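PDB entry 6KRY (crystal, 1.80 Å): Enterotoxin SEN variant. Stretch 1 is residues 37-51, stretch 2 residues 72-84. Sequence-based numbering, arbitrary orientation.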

# COMPACT_ATOMS: atom_id res chain seq x y z
N LYS A 37 -13.13 -4.31 12.18
CA LYS A 37 -14.10 -4.97 11.35
C LYS A 37 -13.91 -6.48 11.49
O LYS A 37 -12.97 -6.94 12.09
CB LYS A 37 -13.90 -4.52 9.90
CG LYS A 37 -13.89 -3.00 9.70
CD LYS A 37 -15.22 -2.42 10.08
CE LYS A 37 -15.45 -1.00 9.61
NZ LYS A 37 -16.69 -0.45 10.21
N ILE A 38 -14.83 -7.25 10.91
CA ILE A 38 -14.79 -8.71 11.01
C ILE A 38 -15.34 -9.28 9.70
O ILE A 38 -16.40 -8.83 9.21
CB ILE A 38 -15.57 -9.21 12.26
CG1 ILE A 38 -15.46 -10.72 12.46
CG2 ILE A 38 -17.03 -8.77 12.23
CD1 ILE A 38 -15.81 -11.17 13.89
N SER A 39 -14.68 -10.30 9.17
CA SER A 39 -15.15 -10.95 7.96
C SER A 39 -16.25 -11.96 8.28
O SER A 39 -16.25 -12.64 9.33
CB SER A 39 -14.00 -11.58 7.18
OG SER A 39 -13.50 -12.74 7.82
N THR A 40 -17.20 -12.08 7.33
CA THR A 40 -18.37 -12.95 7.50
C THR A 40 -18.62 -13.88 6.30
O THR A 40 -19.52 -14.70 6.36
CB THR A 40 -19.63 -12.13 7.80
OG1 THR A 40 -19.82 -11.14 6.79
CG2 THR A 40 -19.60 -11.48 9.16
N ASP A 41 -17.79 -13.81 5.26
CA ASP A 41 -17.91 -14.74 4.10
C ASP A 41 -16.54 -14.87 3.43
O ASP A 41 -15.54 -14.26 3.87
CB ASP A 41 -19.04 -14.33 3.15
CG ASP A 41 -19.73 -15.46 2.34
OD1 ASP A 41 -19.07 -16.51 2.01
OD2 ASP A 41 -20.96 -15.30 2.06
N GLN A 42 -16.50 -15.68 2.37
CA GLN A 42 -15.28 -16.06 1.74
C GLN A 42 -15.64 -16.64 0.37
O GLN A 42 -16.63 -17.34 0.27
CB GLN A 42 -14.61 -17.10 2.63
CG GLN A 42 -13.40 -17.70 2.05
CD GLN A 42 -12.65 -18.51 3.09
OE1 GLN A 42 -13.21 -19.41 3.72
NE2 GLN A 42 -11.42 -18.09 3.36
N LEU A 43 -14.85 -16.33 -0.66
CA LEU A 43 -14.98 -17.03 -1.96
C LEU A 43 -13.79 -17.99 -2.06
O LEU A 43 -13.86 -19.06 -1.45
CB LEU A 43 -15.07 -16.02 -3.09
CG LEU A 43 -16.46 -15.40 -3.24
CD1 LEU A 43 -16.42 -14.29 -4.28
CD2 LEU A 43 -17.50 -16.45 -3.57
N LEU A 44 -12.69 -17.60 -2.69
CA LEU A 44 -11.55 -18.52 -2.71
C LEU A 44 -10.99 -18.59 -1.29
O LEU A 44 -11.17 -17.68 -0.46
CB LEU A 44 -10.45 -18.08 -3.68
CG LEU A 44 -10.80 -18.07 -5.16
CD1 LEU A 44 -9.56 -17.78 -6.01
CD2 LEU A 44 -11.41 -19.39 -5.58
N ASN A 45 -10.23 -19.65 -1.03
CA ASN A 45 -9.69 -19.93 0.29
C ASN A 45 -8.62 -18.92 0.72
O ASN A 45 -8.22 -18.87 1.90
CB ASN A 45 -9.18 -21.37 0.34
CG ASN A 45 -10.33 -22.34 0.51
OD1 ASN A 45 -11.32 -22.01 1.18
ND2 ASN A 45 -10.24 -23.50 -0.11
N ASN A 46 -8.15 -18.11 -0.21
CA ASN A 46 -7.18 -17.05 0.14
C ASN A 46 -7.85 -15.66 0.22
O ASN A 46 -7.13 -14.68 0.20
CB ASN A 46 -6.02 -17.02 -0.86
CG ASN A 46 -6.46 -16.85 -2.31
OD1 ASN A 46 -7.64 -16.75 -2.63
ND2 ASN A 46 -5.50 -16.75 -3.22
N THR A 47 -9.18 -15.59 0.37
CA THR A 47 -9.93 -14.36 0.50
C THR A 47 -10.75 -14.36 1.78
O THR A 47 -11.03 -15.41 2.35
CB THR A 47 -10.91 -14.14 -0.65
OG1 THR A 47 -11.96 -15.14 -0.60
CG2 THR A 47 -10.19 -14.14 -1.99
N ILE A 48 -11.10 -13.17 2.25
CA ILE A 48 -12.13 -12.95 3.22
C ILE A 48 -12.99 -11.78 2.75
O ILE A 48 -12.54 -10.89 2.03
CB ILE A 48 -11.52 -12.69 4.63
CG1 ILE A 48 -10.74 -11.37 4.70
CG2 ILE A 48 -10.66 -13.86 5.10
CD1 ILE A 48 -10.07 -11.11 6.04
N ILE A 49 -14.29 -11.83 3.11
CA ILE A 49 -15.24 -10.85 2.70
C ILE A 49 -15.88 -10.20 3.92
O ILE A 49 -16.33 -10.86 4.86
CB ILE A 49 -16.28 -11.46 1.74
CG1 ILE A 49 -15.59 -11.91 0.44
CG2 ILE A 49 -17.40 -10.47 1.44
CD1 ILE A 49 -16.41 -12.78 -0.42
N LEU A 50 -15.89 -8.87 3.88
CA LEU A 50 -16.44 -7.99 4.91
C LEU A 50 -17.61 -7.19 4.35
O LEU A 50 -17.52 -6.64 3.24
CB LEU A 50 -15.37 -7.02 5.37
CG LEU A 50 -14.18 -7.66 6.06
CD1 LEU A 50 -13.06 -7.87 5.06
CD2 LEU A 50 -13.75 -6.83 7.24
N LYS A 51 -18.67 -7.09 5.16
CA LYS A 51 -19.90 -6.36 4.80
C LYS A 51 -19.86 -4.94 5.35
O LYS A 51 -19.10 -4.64 6.23
CB LYS A 51 -21.12 -7.08 5.37
CG LYS A 51 -21.18 -8.56 5.02
CD LYS A 51 -20.90 -8.87 3.55
CE LYS A 51 -20.95 -10.36 3.26
NZ LYS A 51 -22.32 -10.79 2.94
N LEU A 72 -2.82 -17.24 5.21
CA LEU A 72 -3.03 -15.85 5.63
C LEU A 72 -4.51 -15.60 5.87
O LEU A 72 -4.92 -15.01 6.89
CB LEU A 72 -2.48 -14.87 4.59
CG LEU A 72 -1.00 -14.54 4.66
CD1 LEU A 72 -0.57 -13.73 3.45
CD2 LEU A 72 -0.63 -13.80 5.94
N ALA A 73 -5.37 -16.06 4.95
CA ALA A 73 -6.79 -15.86 5.15
C ALA A 73 -7.25 -16.47 6.50
O ALA A 73 -8.01 -15.87 7.25
CB ALA A 73 -7.53 -16.41 3.94
N ASN A 74 -6.78 -17.68 6.81
CA ASN A 74 -7.14 -18.42 8.03
C ASN A 74 -6.70 -17.66 9.28
O ASN A 74 -7.37 -17.74 10.28
CB ASN A 74 -6.56 -19.83 7.97
CG ASN A 74 -7.35 -20.69 7.02
OD1 ASN A 74 -8.46 -20.33 6.64
ND2 ASN A 74 -6.81 -21.83 6.63
N GLN A 75 -5.60 -16.92 9.22
CA GLN A 75 -5.13 -16.13 10.35
C GLN A 75 -6.12 -15.01 10.68
O GLN A 75 -6.19 -14.57 11.85
CB GLN A 75 -3.79 -15.45 10.04
CG GLN A 75 -2.62 -16.41 9.89
CD GLN A 75 -1.36 -15.61 9.75
OE1 GLN A 75 -1.29 -14.46 10.20
NE2 GLN A 75 -0.36 -16.20 9.12
N PHE A 76 -6.82 -14.48 9.67
CA PHE A 76 -7.63 -13.29 9.84
C PHE A 76 -9.15 -13.52 9.72
O PHE A 76 -9.91 -12.67 10.24
CB PHE A 76 -7.18 -12.21 8.86
CG PHE A 76 -5.74 -11.83 9.06
CD1 PHE A 76 -5.34 -11.24 10.25
CD2 PHE A 76 -4.81 -12.06 8.07
CE1 PHE A 76 -3.99 -10.92 10.45
CE2 PHE A 76 -3.47 -11.72 8.26
CZ PHE A 76 -3.08 -11.13 9.44
N LYS A 77 -9.62 -14.64 9.13
CA LYS A 77 -11.05 -14.77 8.91
C LYS A 77 -11.79 -14.83 10.25
O LYS A 77 -11.42 -15.57 11.18
CB LYS A 77 -11.39 -15.94 7.97
CG LYS A 77 -11.12 -17.35 8.46
CD LYS A 77 -11.85 -18.38 7.58
CE LYS A 77 -12.06 -19.72 8.25
NZ LYS A 77 -11.04 -20.71 7.82
N GLY A 78 -12.82 -13.99 10.38
CA GLY A 78 -13.69 -14.00 11.58
C GLY A 78 -13.02 -13.45 12.84
O GLY A 78 -13.55 -13.66 13.93
N LYS A 79 -11.88 -12.75 12.70
CA LYS A 79 -11.25 -12.05 13.80
C LYS A 79 -11.47 -10.55 13.63
O LYS A 79 -11.66 -10.07 12.52
CB LYS A 79 -9.76 -12.39 13.85
CG LYS A 79 -9.46 -13.89 13.98
CD LYS A 79 -8.24 -14.22 14.79
CE LYS A 79 -7.81 -15.68 14.73
NZ LYS A 79 -8.97 -16.60 14.70
N ASN A 80 -11.38 -9.80 14.74
CA ASN A 80 -11.43 -8.35 14.64
C ASN A 80 -10.15 -7.85 13.97
O ASN A 80 -9.07 -8.17 14.46
CB ASN A 80 -11.61 -7.69 16.00
CG ASN A 80 -12.85 -8.12 16.77
OD1 ASN A 80 -12.79 -8.22 18.00
ND2 ASN A 80 -13.94 -8.43 16.11
N ILE A 81 -10.27 -7.07 12.89
CA ILE A 81 -9.14 -6.64 12.09
C ILE A 81 -9.27 -5.14 11.76
O ILE A 81 -10.35 -4.57 11.73
CB ILE A 81 -9.01 -7.50 10.80
CG1 ILE A 81 -10.30 -7.54 9.97
CG2 ILE A 81 -8.58 -8.92 11.11
CD1 ILE A 81 -10.10 -8.20 8.60
N ASP A 82 -8.11 -4.55 11.49
CA ASP A 82 -7.98 -3.25 10.82
C ASP A 82 -7.52 -3.50 9.38
O ASP A 82 -6.84 -4.48 9.08
CB ASP A 82 -6.98 -2.32 11.50
CG ASP A 82 -7.34 -1.94 12.93
OD1 ASP A 82 -8.56 -1.84 13.24
OD2 ASP A 82 -6.39 -1.79 13.74
N ILE A 83 -7.91 -2.59 8.49
CA ILE A 83 -7.58 -2.73 7.11
C ILE A 83 -7.11 -1.40 6.56
O ILE A 83 -7.80 -0.39 6.71
CB ILE A 83 -8.79 -3.26 6.30
CG1 ILE A 83 -9.41 -4.52 6.88
CG2 ILE A 83 -8.37 -3.48 4.86
CD1 ILE A 83 -10.75 -4.33 7.51
N TYR A 84 -5.98 -1.42 5.85
CA TYR A 84 -5.47 -0.24 5.26
C TYR A 84 -4.90 -0.61 3.90
O TYR A 84 -4.02 -1.44 3.83
CB TYR A 84 -4.36 0.42 6.11
CG TYR A 84 -4.01 1.81 5.63
CD1 TYR A 84 -3.28 1.99 4.46
CD2 TYR A 84 -4.45 2.94 6.29
CE1 TYR A 84 -3.03 3.25 3.95
CE2 TYR A 84 -4.19 4.21 5.81
CZ TYR A 84 -3.46 4.36 4.65
OH TYR A 84 -3.21 5.61 4.14
O HOH W 1 -12.06 -10.86 9.97
O HOH W 2 -9.33 -20.08 4.04

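Stretch 1 meets stretch 2 first as a strand partner, then through a turn whose Gly78 N is bonded to Ser39, and finally through an apolar seam against the helix and the strand that follows. At Lys37 the hydrogen bonding is all backbone. Lys37 N donates to Ile81 O at 2.8 Å and Ile81 N returns a bond to Lys37 O, also at 2.8 Å, the closed two-bond ring of an antiparallel pair. Lys37 O also receives a CA-H contact from Asn80 CA at 3.3 Å. The side chain contributes its aliphatic root, with Lys37 CB 4.0 Å from Ile83 CD1, while its end leads away.

Ile38 lies over the turn that follows the helix, its CD1 3.4 Å from Gly78 O. That turn, type II from Phe76 to Lys79, places Gly78 at phi 71°, a value that by itself favours glycine.

Ser39 reads the same turn by polarity. Its CB points toward stretch 2, and with chi1 in the p well Ser39 OG accepts a hydrogen bond from Gly78 N at 2.9 Å. A water extends the join: it accepts from Ser39 N at 2.8 Å and donates to Phe76 O at 2.8 Å and to Lys79 O at 2.7 Å, so one molecule ties the loop to both ends of the turn.

Thr40 and Asp41 make no contact, and the chain returns at Gln42. There Gln42 NE2 donates within its own stretch to Thr47 O at 2.9 Å, and also to a second water at 3.0 Å, which donates in turn to Asn45 O at 2.7 Å and to Asn74 OD1 at 2.8 Å. Polar groups of the loop and helix are thus linked through solvent.

The type I turn from Leu44 to Thr47 then brings backbone against the helix. Ala73 suits this close approach: its CB lies 3.3 Å from Asn45 O and 3.8 Å from Asn46 C, and the CA atoms of Asn46 and Ala73 are 5.2 Å apart.

Along the strand, alternation sorts the side chains. Thr47 points away, Ile48 and Leu50 point toward stretch 2, and Ile49 is out of reach. Ile48 spans helix and strand: its CG2 is 4.2 Å from Ala73 CB and 3.6 Å from Lys77 CB, while its CD1 is 4.2 Å from Phe76 CB and 3.9 Å from Ile81 CD1. Leu50 continues the seam, its CD2 lying 4.1 Å from Ile81 CD1 and 3.9 Å from Ile83 CD1. The rule is compact: backbone pairing at Lys37, a serine at the turn, an alanine where backbone meets helix, and branched aliphatics from Ile48 on.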